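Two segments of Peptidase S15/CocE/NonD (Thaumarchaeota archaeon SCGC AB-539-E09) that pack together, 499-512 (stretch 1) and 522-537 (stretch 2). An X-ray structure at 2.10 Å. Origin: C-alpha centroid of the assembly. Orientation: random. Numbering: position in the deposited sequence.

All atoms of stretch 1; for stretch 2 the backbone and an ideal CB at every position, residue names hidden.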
ATOM      1  N   SER A 499       8.886 -42.763 -20.816  1.00 15.27           N
ATOM      2  CA  SER A 499       9.469 -43.794 -19.939  1.00 14.95           C
ATOM      3  C   SER A 499       9.741 -43.270 -18.515  1.00 18.59           C
ATOM      4  O   SER A 499      10.244 -44.013 -17.667  1.00 17.53           O
ATOM      5  CB  SER A 499      10.738 -44.387 -20.546  1.00 17.16           C
ATOM      6  OG  SER A 499      11.511 -43.430 -21.249  1.00 24.21           O
ATOM      7  N   ASP A 500       9.374 -42.005 -18.253  1.00 15.89           N
ATOM      8  CA  ASP A 500       9.461 -41.372 -16.932  1.00 15.35           C
ATOM      9  C   ASP A 500       8.431 -40.244 -16.860  1.00 19.28           C
ATOM     10  O   ASP A 500       7.989 -39.760 -17.904  1.00 18.24           O
ATOM     11  CB  ASP A 500      10.888 -40.856 -16.629  1.00 16.92           C
ATOM     12  CG  ASP A 500      11.212 -40.719 -15.139  1.00 25.37           C
ATOM     13  OD1 ASP A 500      10.265 -40.711 -14.316  1.00 25.85           O
ATOM     14  OD2 ASP A 500      12.406 -40.597 -14.801  1.00 28.14           O
ATOM     15  N   ALA A 501       7.990 -39.877 -15.635  1.00 16.16           N
ATOM     16  CA  ALA A 501       6.981 -38.829 -15.435  1.00 15.84           C
ATOM     17  C   ALA A 501       6.907 -38.376 -14.002  1.00 18.96           C
ATOM     18  O   ALA A 501       7.120 -39.169 -13.094  1.00 18.71           O
ATOM     19  CB  ALA A 501       5.604 -39.329 -15.867  1.00 16.68           C
ATOM     20  N   ASP A 502       6.554 -37.103 -13.803  1.00 15.08           N
ATOM     21  CA  ASP A 502       6.253 -36.521 -12.500  1.00 14.54           C
ATOM     22  C   ASP A 502       4.754 -36.358 -12.412  1.00 19.02           C
ATOM     23  O   ASP A 502       4.127 -36.004 -13.414  1.00 18.67           O
ATOM     24  CB  ASP A 502       6.949 -35.158 -12.320  1.00 15.86           C
ATOM     25  CG  ASP A 502       8.397 -35.231 -11.884  1.00 23.02           C
ATOM     26  OD1 ASP A 502       8.853 -36.333 -11.521  1.00 23.83           O
ATOM     27  OD2 ASP A 502       9.075 -34.187 -11.916  1.00 26.65           O
ATOM     28  N   TRP A 503       4.162 -36.649 -11.251  1.00 15.26           N
ATOM     29  CA  TRP A 503       2.725 -36.495 -11.092  1.00 14.81           C
ATOM     30  C   TRP A 503       2.437 -35.598  -9.895  1.00 18.03           C
ATOM     31  O   TRP A 503       2.774 -35.942  -8.760  1.00 17.43           O
ATOM     32  CB  TRP A 503       2.015 -37.858 -10.964  1.00 13.81           C
ATOM     33  CG  TRP A 503       2.250 -38.786 -12.125  1.00 15.14           C
ATOM     34  CD1 TRP A 503       3.140 -39.818 -12.182  1.00 18.33           C
ATOM     35  CD2 TRP A 503       1.598 -38.748 -13.405  1.00 15.20           C
ATOM     36  NE1 TRP A 503       3.071 -40.439 -13.407  1.00 18.00           N
ATOM     37  CE2 TRP A 503       2.135 -39.801 -14.179  1.00 19.33           C
ATOM     38  CE3 TRP A 503       0.589 -37.941 -13.963  1.00 16.44           C
ATOM     39  CZ2 TRP A 503       1.702 -40.067 -15.486  1.00 19.00           C
ATOM     40  CZ3 TRP A 503       0.160 -38.205 -15.259  1.00 18.19           C
ATOM     41  CH2 TRP A 503       0.724 -39.247 -16.011  1.00 19.31           C
ATOM     42  N   VAL A 504       1.875 -34.412 -10.170  1.00 14.15           N
ATOM     43  CA  VAL A 504       1.503 -33.424  -9.156  1.00 13.41           C
ATOM     44  C   VAL A 504       0.011 -33.571  -8.870  1.00 16.52           C
ATOM     45  O   VAL A 504      -0.797 -33.513  -9.799  1.00 16.87           O
ATOM     46  CB  VAL A 504       1.851 -31.971  -9.600  1.00 16.90           C
ATOM     47  CG1 VAL A 504       1.473 -30.954  -8.524  1.00 16.54           C
ATOM     48  CG2 VAL A 504       3.318 -31.834  -9.983  1.00 16.58           C
ATOM     49  N   VAL A 505      -0.355 -33.786  -7.599  1.00 11.15           N
ATOM     50  CA  VAL A 505      -1.756 -33.900  -7.200  1.00 10.47           C
ATOM     51  C   VAL A 505      -2.064 -32.766  -6.228  1.00 12.55           C
ATOM     52  O   VAL A 505      -1.367 -32.618  -5.227  1.00 10.49           O
ATOM     53  CB  VAL A 505      -2.116 -35.299  -6.606  1.00 14.52           C
ATOM     54  CG1 VAL A 505      -3.584 -35.356  -6.181  1.00 14.12           C
ATOM     55  CG2 VAL A 505      -1.807 -36.420  -7.599  1.00 14.74           C
ATOM     56  N   LYS A 506      -3.100 -31.958  -6.535  1.00  9.52           N
ATOM     57  CA  LYS A 506      -3.503 -30.839  -5.676  1.00  9.12           C
ATOM     58  C   LYS A 506      -4.933 -30.990  -5.182  1.00 13.47           C
ATOM     59  O   LYS A 506      -5.825 -31.287  -5.983  1.00 13.87           O
ATOM     60  CB  LYS A 506      -3.402 -29.498  -6.418  1.00 10.39           C
ATOM     61  CG  LYS A 506      -2.114 -29.225  -7.161  1.00 13.71           C
ATOM     62  CD  LYS A 506      -2.230 -27.866  -7.823  1.00 17.37           C
ATOM     63  CE  LYS A 506      -1.277 -27.688  -8.958  1.00 20.97           C
ATOM     64  NZ  LYS A 506      -1.710 -26.588  -9.862  1.00 23.97           N
ATOM     65  N   ILE A 507      -5.166 -30.730  -3.883  1.00  9.66           N
ATOM     66  CA  ILE A 507      -6.514 -30.667  -3.304  1.00 10.10           C
ATOM     67  C   ILE A 507      -6.811 -29.192  -3.094  1.00 13.92           C
ATOM     68  O   ILE A 507      -5.986 -28.475  -2.520  1.00 13.21           O
ATOM     69  CB  ILE A 507      -6.681 -31.510  -2.003  1.00 13.31           C
ATOM     70  CG1 ILE A 507      -6.654 -33.016  -2.321  1.00 14.21           C
ATOM     71  CG2 ILE A 507      -7.981 -31.124  -1.244  1.00 13.36           C
ATOM     72  CD1 ILE A 507      -6.458 -33.870  -1.144  1.00 21.60           C
ATOM     73  N   ILE A 508      -7.951 -28.727  -3.591  1.00 10.93           N
ATOM     74  CA  ILE A 508      -8.295 -27.314  -3.548  1.00 10.65           C
ATOM     75  C   ILE A 508      -9.696 -27.089  -2.970  1.00 14.57           C
ATOM     76  O   ILE A 508     -10.620 -27.864  -3.237  1.00 13.11           O
ATOM     77  CB  ILE A 508      -8.172 -26.737  -4.999  1.00 13.52           C
ATOM     78  CG1 ILE A 508      -6.694 -26.558  -5.419  1.00 13.95           C
ATOM     79  CG2 ILE A 508      -8.969 -25.446  -5.202  1.00 13.54           C
ATOM     80  CD1 ILE A 508      -6.397 -27.026  -6.837  1.00 19.82           C
ATOM     81  N   ASP A 509      -9.844 -26.000  -2.197  1.00 11.17           N
ATOM     82  CA  ASP A 509     -11.131 -25.534  -1.724  1.00 10.83           C
ATOM     83  C   ASP A 509     -11.530 -24.369  -2.619  1.00 14.72           C
ATOM     84  O   ASP A 509     -10.890 -23.317  -2.573  1.00 14.21           O
ATOM     85  CB  ASP A 509     -11.074 -25.119  -0.235  1.00 11.92           C
ATOM     86  CG  ASP A 509     -12.400 -24.601   0.330  1.00 14.85           C
ATOM     87  OD1 ASP A 509     -13.134 -23.912  -0.409  1.00 14.04           O
ATOM     88  OD2 ASP A 509     -12.670 -24.841   1.518  1.00 18.71           O
ATOM     89  N   VAL A 510     -12.537 -24.571  -3.476  1.00 11.72           N
ATOM     90  CA  VAL A 510     -13.037 -23.519  -4.364  1.00 11.56           C
ATOM     91  C   VAL A 510     -14.045 -22.680  -3.586  1.00 16.27           C
ATOM     92  O   VAL A 510     -15.100 -23.184  -3.203  1.00 16.40           O
ATOM     93  CB  VAL A 510     -13.652 -24.066  -5.685  1.00 14.93           C
ATOM     94  CG1 VAL A 510     -13.989 -22.929  -6.646  1.00 14.59           C
ATOM     95  CG2 VAL A 510     -12.726 -25.070  -6.351  1.00 14.40           C
ATOM     96  N   TRP A 511     -13.714 -21.410  -3.345  1.00 13.03           N
ATOM     97  CA  TRP A 511     -14.579 -20.485  -2.621  1.00 13.48           C
ATOM     98  C   TRP A 511     -15.844 -20.193  -3.460  1.00 17.88           C
ATOM     99  O   TRP A 511     -15.802 -20.369  -4.683  1.00 18.22           O
ATOM    100  CB  TRP A 511     -13.805 -19.201  -2.275  1.00 12.18           C
ATOM    101  CG  TRP A 511     -12.833 -19.374  -1.134  1.00 13.29           C
ATOM    102  CD1 TRP A 511     -11.841 -20.309  -1.033  1.00 15.90           C
ATOM    103  CD2 TRP A 511     -12.766 -18.587   0.063  1.00 13.38           C
ATOM    104  NE1 TRP A 511     -11.162 -20.152   0.150  1.00 15.07           N
ATOM    105  CE2 TRP A 511     -11.709 -19.104   0.845  1.00 16.94           C
ATOM    106  CE3 TRP A 511     -13.496 -17.486   0.551  1.00 15.16           C
ATOM    107  CZ2 TRP A 511     -11.359 -18.558   2.089  1.00 16.48           C
ATOM    108  CZ3 TRP A 511     -13.148 -16.946   1.783  1.00 16.75           C
ATOM    109  CH2 TRP A 511     -12.089 -17.477   2.536  1.00 17.14           C
ATOM    110  N   PRO A 512     -16.995 -19.814  -2.838  1.00 13.38           N
ATOM    111  CA  PRO A 512     -18.213 -19.568  -3.641  1.00 13.11           C
ATOM    112  C   PRO A 512     -18.032 -18.471  -4.692  1.00 16.31           C
ATOM    113  O   PRO A 512     -17.087 -17.677  -4.603  1.00 14.79           O
ATOM    114  CB  PRO A 512     -19.256 -19.159  -2.592  1.00 15.13           C
ATOM    115  CG  PRO A 512     -18.738 -19.694  -1.301  1.00 19.71           C
ATOM    116  CD  PRO A 512     -17.249 -19.596  -1.400  1.00 14.92           C
ATOM    117  N   UNK A 522     -14.091 -14.215  -4.457  1.00 14.66           N
ATOM    118  CA  UNK A 522     -15.070 -14.972  -5.229  1.00 14.46           C
ATOM    119  C   UNK A 522     -14.418 -15.804  -6.317  1.00 17.83           C
ATOM    120  O   UNK A 522     -13.655 -15.273  -7.131  1.00 17.01           O
ATOM    121  CB  UNK A 522     -16.099 -14.025  -5.850  1.00 14.46           C
ATOM    122  N   UNK A 523     -14.679 -17.114  -6.291  1.00 13.99           N
ATOM    123  CA  UNK A 523     -14.131 -18.067  -7.255  1.00 13.26           C
ATOM    124  C   UNK A 523     -12.750 -18.594  -6.921  1.00 16.38           C
ATOM    125  O   UNK A 523     -12.256 -19.503  -7.593  1.00 15.77           O
ATOM    126  CB  UNK A 523     -14.083 -17.414  -8.638  1.00 13.26           C
ATOM    127  N   UNK A 524     -12.122 -18.030  -5.871  1.00 13.27           N
ATOM    128  CA  UNK A 524     -10.779 -18.344  -5.383  1.00 12.88           C
ATOM    129  C   UNK A 524     -10.567 -19.863  -5.228  1.00 16.16           C
ATOM    130  O   UNK A 524     -11.308 -20.538  -4.507  1.00 15.72           O
ATOM    131  CB  UNK A 524     -10.535 -17.643  -4.045  1.00 12.88           C
ATOM    132  N   UNK A 525      -9.596 -20.391  -5.987  1.00 11.96           N
ATOM    133  CA  UNK A 525      -9.220 -21.802  -5.978  1.00 11.43           C
ATOM    134  C   UNK A 525      -8.055 -21.992  -5.004  1.00 14.72           C
ATOM    135  O   UNK A 525      -6.899 -22.152  -5.413  1.00 13.81           O
ATOM    136  CB  UNK A 525      -8.846 -22.282  -7.382  1.00 11.43           C
ATOM    137  N   UNK A 526      -8.370 -21.912  -3.706  1.00 10.72           N
ATOM    138  CA  UNK A 526      -7.403 -21.998  -2.619  1.00  9.93           C
ATOM    139  C   UNK A 526      -6.791 -23.386  -2.515  1.00 13.74           C
ATOM    140  O   UNK A 526      -7.490 -24.337  -2.154  1.00 13.16           O
ATOM    141  CB  UNK A 526      -8.066 -21.621  -1.292  1.00  9.93           C
ATOM    142  N   UNK A 527      -5.470 -23.495  -2.767  1.00 10.82           N
ATOM    143  CA  UNK A 527      -4.767 -24.762  -2.598  1.00 10.53           C
ATOM    144  C   UNK A 527      -4.781 -25.125  -1.111  1.00 14.28           C
ATOM    145  O   UNK A 527      -4.643 -24.235  -0.263  1.00 13.70           O
ATOM    146  CB  UNK A 527      -3.336 -24.677  -3.133  1.00 10.53           C
ATOM    147  N   UNK A 528      -5.031 -26.403  -0.795  1.00 10.58           N
ATOM    148  CA  UNK A 528      -5.182 -26.852   0.589  1.00 10.55           C
ATOM    149  C   UNK A 528      -4.168 -27.946   0.957  1.00 14.87           C
ATOM    150  O   UNK A 528      -3.609 -27.919   2.055  1.00 13.97           O
ATOM    151  CB  UNK A 528      -6.605 -27.367   0.815  1.00 10.55           C
ATOM    152  N   UNK A 529      -3.958 -28.912   0.056  1.00 11.79           N
ATOM    153  CA  UNK A 529      -3.007 -30.007   0.244  1.00 11.76           C
ATOM    154  C   UNK A 529      -2.536 -30.477  -1.111  1.00 16.70           C
ATOM    155  O   UNK A 529      -3.355 -30.868  -1.938  1.00 16.41           O
ATOM    156  CB  UNK A 529      -3.629 -31.161   1.032  1.00 11.76           C
ATOM    157  N   UNK A 530      -1.226 -30.389  -1.369  1.00 14.28           N
ATOM    158  CA  UNK A 530      -0.673 -30.765  -2.664  1.00 14.23           C
ATOM    159  C   UNK A 530       0.737 -31.321  -2.548  1.00 17.76           C
ATOM    160  O   UNK A 530       1.518 -30.861  -1.714  1.00 17.32           O
ATOM    161  CB  UNK A 530      -0.676 -29.559  -3.606  1.00 14.23           C
ATOM    162  N   UNK A 531       1.071 -32.299  -3.401  1.00 13.88           N
ATOM    163  CA  UNK A 531       2.419 -32.853  -3.456  1.00 13.54           C
ATOM    164  C   UNK A 531       2.731 -33.436  -4.830  1.00 15.57           C
ATOM    165  O   UNK A 531       1.871 -33.457  -5.714  1.00 14.65           O
ATOM    166  CB  UNK A 531       2.592 -33.928  -2.381  1.00 13.54           C
ATOM    167  N   UNK A 532       3.986 -33.859  -5.017  1.00 11.68           N
ATOM    168  CA  UNK A 532       4.508 -34.376  -6.282  1.00 10.99           C
ATOM    169  C   UNK A 532       5.171 -35.742  -6.066  1.00 15.02           C
ATOM    170  O   UNK A 532       5.766 -35.990  -5.015  1.00 14.40           O
ATOM    171  CB  UNK A 532       5.505 -33.390  -6.894  1.00 10.99           C
ATOM    172  N   UNK A 533       5.072 -36.618  -7.073  1.00 12.36           N
ATOM    173  CA  UNK A 533       5.697 -37.930  -7.042  1.00 12.66           C
ATOM    174  C   UNK A 533       6.546 -38.119  -8.299  1.00 16.88           C
ATOM    175  O   UNK A 533       6.037 -37.955  -9.409  1.00 16.39           O
ATOM    176  CB  UNK A 533       4.642 -39.032  -6.927  1.00 12.66           C
ATOM    177  N   UNK A 534       7.831 -38.478  -8.131  1.00 14.41           N
ATOM    178  CA  UNK A 534       8.706 -38.758  -9.272  1.00 14.30           C
ATOM    179  C   UNK A 534       8.509 -40.221  -9.671  1.00 18.72           C
ATOM    180  O   UNK A 534       8.887 -41.128  -8.925  1.00 18.72           O
ATOM    181  CB  UNK A 534      10.171 -38.470  -8.937  1.00 14.30           C
ATOM    182  N   UNK A 535       7.845 -40.413 -10.816  1.00 15.25           N
ATOM    183  CA  UNK A 535       7.418 -41.702 -11.361  1.00 15.45           C
ATOM    184  C   UNK A 535       8.433 -42.823 -11.442  1.00 19.52           C
ATOM    185  O   UNK A 535       8.048 -43.994 -11.385  1.00 19.29           O
ATOM    186  CB  UNK A 535       6.881 -41.468 -12.775  1.00 15.45           C
ATOM    187  N   UNK A 536       9.729 -42.489 -11.583  1.00 16.13           N
ATOM    188  CA  UNK A 536      10.804 -43.490 -11.657  1.00 16.54           C
ATOM    189  C   UNK A 536      10.922 -44.306 -10.333  1.00 20.84           C
ATOM    190  O   UNK A 536      11.520 -45.383 -10.336  1.00 20.38           O
ATOM    191  CB  UNK A 536      12.132 -42.797 -11.966  1.00 16.54           C
ATOM    192  N   UNK A 537      10.327 -43.798  -9.222  1.00 17.39           N
ATOM    193  CA  UNK A 537      10.361 -44.462  -7.912  1.00 17.42           C
ATOM    194  C   UNK A 537       8.990 -45.092  -7.553  1.00 22.49           C
ATOM    195  O   UNK A 537       8.696 -45.292  -6.371  1.00 21.76           O
ATOM    196  CB  UNK A 537      10.774 -43.458  -6.834  1.00 17.42           C
TER

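Stretch 2 runs antiparallel to strand 502-510, so each position can be judged from its partner and the direction of its CA-to-CB bond.

Position 522 points away from stretch 1, and many side chains would fit; it is Gly 522, whose CA lies 3.4 Å from Pro 512 O. Position 523 also points away, but its phi of 85° favours glycine. Gly 523 is found, its N donating to Pro 512 O at 3.0 Å.

At 524 the bond points sideways, with the ideal CB 4.0 Å from Trp 511 CB. A flat or apolar group could cover the indole. Tyr 524 does so: its CD2 lies over one face of that ring, 3.5 Å from Trp 511 CD1. Its backbone O accepts from Trp 511 N at 2.8 Å.

Position 525 pairs with Val 510, and its ideal CB is 3.8 Å from Ile 508 CG2, so an aliphatic stem is suited. Gln 525 supplies one, its CG 4.2 Å from Val 510 CG2.

On the other face, the ideal CB of 526 is 3.7 Å from Trp 511 NE1, a donor that invites an acceptor: Asp, Glu, Asn or Gln. Gln 526 answers with OE1, which receives the NE1 hydrogen of Trp 511 at 3.2 Å and 168°.

Position 527 pairs with Ile 508, its ideal CB 4.5 Å from Ile 508 CG1; any medium or long apolar chain would suit. Met 527 puts SD 3.8 Å from Lys 506 CD.

Between Ile 507 and Ile 508 the register shifts by one, a beta bulge. The CB of 528 points toward stretch 1, favouring an apolar group; Leu 528 N donates to Ile 507 O at 2.9 Å, and its CD2 meets Ile 507 CG2 at 4.2 Å. At 529, where the chain turns a corner, several small or apolar residues would fit beside Ile 507. Ser 529 N makes a weak bond to Ile 507 O at 3.3 Å.

At 530 the ideal CB is 3.5 Å from Val 505 O and 3.7 Å from Lys 506 CA. A small residue is comfortable, and Ala 530 is present. Position 531 has more room, its ideal CB 5.0 Å from Val 505 O, and several polar or small residues would suit; Asp 531 OD1 accepts from the backbone N of 532.

Position 532 faces Val 504, suiting an aliphatic chain: Ile 532 CD1 reaches Val 504 CG2 at 3.7 Å. At 533 the ideal CB is 4.0 Å from Trp 503 O, and many groups would fit; Phe 533 leads its ring away, while Phe 533 N to Trp 503 O and Trp 503 N to Phe 533 O are both 2.9 Å.

At 534 the ideal CB is 3.6 Å from Asp 502 OD1, so Arg or Lys suits. Arg 534 forms a two-pronged salt bridge, NE to Asp 502 OD1 at 2.9 Å and NH2 to Asp 502 OD2 at 2.8 Å.

At 535 an ideal CB would stand 2.3 Å from Ala 501 O, a clash that Gly 535 avoids. The ideal CB of 536 is 3.6 Å from Asp 500 OD2, favouring Arg or Lys; Arg 536 NH2 bridges to Asp 500 OD2 at 2.8 Å. Nothing of stretch 1 lies within 5.5 Å of the ideal CB of 537, so the choice is undecided here; it is Tyr 537.

Stretch 2 522-537: GGYQQMLSADIFRGRY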
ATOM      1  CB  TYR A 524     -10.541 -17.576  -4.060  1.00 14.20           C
ATOM      2  CG  TYR A 524      -9.324 -17.921  -3.223  1.00 15.85           C
ATOM      3  CD1 TYR A 524      -8.075 -18.108  -3.814  1.00 17.45           C
ATOM      4  CD2 TYR A 524      -9.381 -17.878  -1.832  1.00 16.75           C
ATOM      5  CE1 TYR A 524      -6.937 -18.352  -3.041  1.00 18.00           C
ATOM      6  CE2 TYR A 524      -8.248 -18.098  -1.051  1.00 17.28           C
ATOM      7  CZ  TYR A 524      -7.029 -18.342  -1.658  1.00 24.19           C
ATOM      8  OH  TYR A 524      -5.923 -18.575  -0.875  1.00 21.48           O
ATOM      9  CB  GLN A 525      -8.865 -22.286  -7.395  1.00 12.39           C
ATOM     10  CG  GLN A 525     -10.087 -22.480  -8.292  1.00 18.68           C
ATOM     11  CD  GLN A 525      -9.738 -23.031  -9.656  1.00 24.18           C
ATOM     12  OE1 GLN A 525      -8.668 -23.598  -9.874  1.00 16.52           O
ATOM     13  NE2 GLN A 525     -10.667 -22.923 -10.596  1.00 13.67           N
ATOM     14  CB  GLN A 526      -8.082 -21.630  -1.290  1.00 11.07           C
ATOM     15  CG  GLN A 526      -7.132 -21.606  -0.088  1.00 16.65           C
ATOM     16  CD  GLN A 526      -7.765 -22.201   1.142  1.00 26.82           C
ATOM     17  OE1 GLN A 526      -8.890 -21.850   1.535  1.00 20.60           O
ATOM     18  NE2 GLN A 526      -7.051 -23.113   1.781  1.00 13.56           N
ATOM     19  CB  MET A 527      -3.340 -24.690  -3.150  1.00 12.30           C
ATOM     20  CG  MET A 527      -2.745 -26.065  -3.419  1.00 15.72           C
ATOM     21  SD  MET A 527      -1.400 -26.034  -4.620  1.00 19.26           S
ATOM     22  CE  MET A 527      -0.081 -25.319  -3.607  1.00 15.28           C
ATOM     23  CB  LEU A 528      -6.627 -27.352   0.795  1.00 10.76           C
ATOM     24  CG  LEU A 528      -7.030 -27.743   2.210  1.00 15.57           C
ATOM     25  CD1 LEU A 528      -7.297 -26.512   3.070  1.00 15.34           C
ATOM     26  CD2 LEU A 528      -8.239 -28.635   2.187  1.00 18.03           C
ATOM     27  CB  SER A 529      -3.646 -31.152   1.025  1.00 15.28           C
ATOM     28  OG  SER A 529      -2.770 -32.260   1.136  1.00 22.65           O
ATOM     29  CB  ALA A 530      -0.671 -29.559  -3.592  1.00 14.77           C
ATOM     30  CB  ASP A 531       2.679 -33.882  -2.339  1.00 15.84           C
ATOM     31  CG  ASP A 531       4.020 -33.652  -1.652  1.00 23.23           C
ATOM     32  OD1 ASP A 531       4.993 -33.280  -2.353  1.00 23.85           O
ATOM     33  OD2 ASP A 531       4.086 -33.800  -0.417  1.00 24.99           O
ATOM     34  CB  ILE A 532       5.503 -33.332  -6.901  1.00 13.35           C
ATOM     35  CG1 ILE A 532       6.093 -33.803  -8.263  1.00 13.28           C
ATOM     36  CG2 ILE A 532       6.605 -32.927  -5.900  1.00 13.10           C
ATOM     37  CD1 ILE A 532       6.845 -32.717  -9.067  1.00 11.94           C
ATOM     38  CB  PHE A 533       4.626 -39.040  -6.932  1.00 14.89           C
ATOM     39  CG  PHE A 533       5.166 -40.416  -6.596  1.00 17.37           C
ATOM     40  CD1 PHE A 533       5.845 -41.169  -7.549  1.00 21.23           C
ATOM     41  CD2 PHE A 533       4.950 -40.976  -5.343  1.00 19.86           C
ATOM     42  CE1 PHE A 533       6.353 -42.432  -7.234  1.00 22.81           C
ATOM     43  CE2 PHE A 533       5.435 -42.249  -5.038  1.00 23.40           C
ATOM     44  CZ  PHE A 533       6.139 -42.968  -5.983  1.00 22.02           C
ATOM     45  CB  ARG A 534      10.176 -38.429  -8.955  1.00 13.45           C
ATOM     46  CG  ARG A 534      11.080 -38.466 -10.187  1.00 18.76           C
ATOM     47  CD  ARG A 534      12.112 -37.363 -10.164  1.00 20.58           C
ATOM     48  NE  ARG A 534      11.578 -36.098 -10.672  1.00 19.11           N
ATOM     49  CZ  ARG A 534      12.270 -34.964 -10.721  1.00 27.70           C
ATOM     50  NH1 ARG A 534      13.521 -34.921 -10.278  1.00 10.77           N
ATOM     51  NH2 ARG A 534      11.713 -33.860 -11.201  1.00 13.92           N
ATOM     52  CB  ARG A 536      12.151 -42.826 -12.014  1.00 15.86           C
ATOM     53  CG  ARG A 536      12.708 -41.927 -10.909  1.00 20.25           C
ATOM     54  CD  ARG A 536      13.673 -40.873 -11.413  1.00 20.23           C
ATOM     55  NE  ARG A 536      15.031 -41.389 -11.584  1.00 21.65           N
ATOM     56  CZ  ARG A 536      15.594 -41.632 -12.764  1.00 31.32           C
ATOM     57  NH1 ARG A 536      16.835 -42.091 -12.830  1.00 14.25           N
ATOM     58  NH2 ARG A 536      14.921 -41.411 -13.887  1.00 18.77           N
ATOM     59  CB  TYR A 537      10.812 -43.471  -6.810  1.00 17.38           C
ATOM     60  CG  TYR A 537      12.078 -42.716  -7.154  1.00 17.79           C
ATOM     61  CD1 TYR A 537      13.302 -43.375  -7.256  1.00 19.89           C
ATOM     62  CD2 TYR A 537      12.054 -41.345  -7.386  1.00 17.54           C
ATOM     63  CE1 TYR A 537      14.465 -42.691  -7.606  1.00 19.42           C
ATOM     64  CE2 TYR A 537      13.213 -40.647  -7.722  1.00 18.07           C
ATOM     65  CZ  TYR A 537      14.417 -41.324  -7.830  1.00 24.33           C
ATOM     66  OH  TYR A 537      15.556 -40.640  -8.179  1.00 22.75           O
TER
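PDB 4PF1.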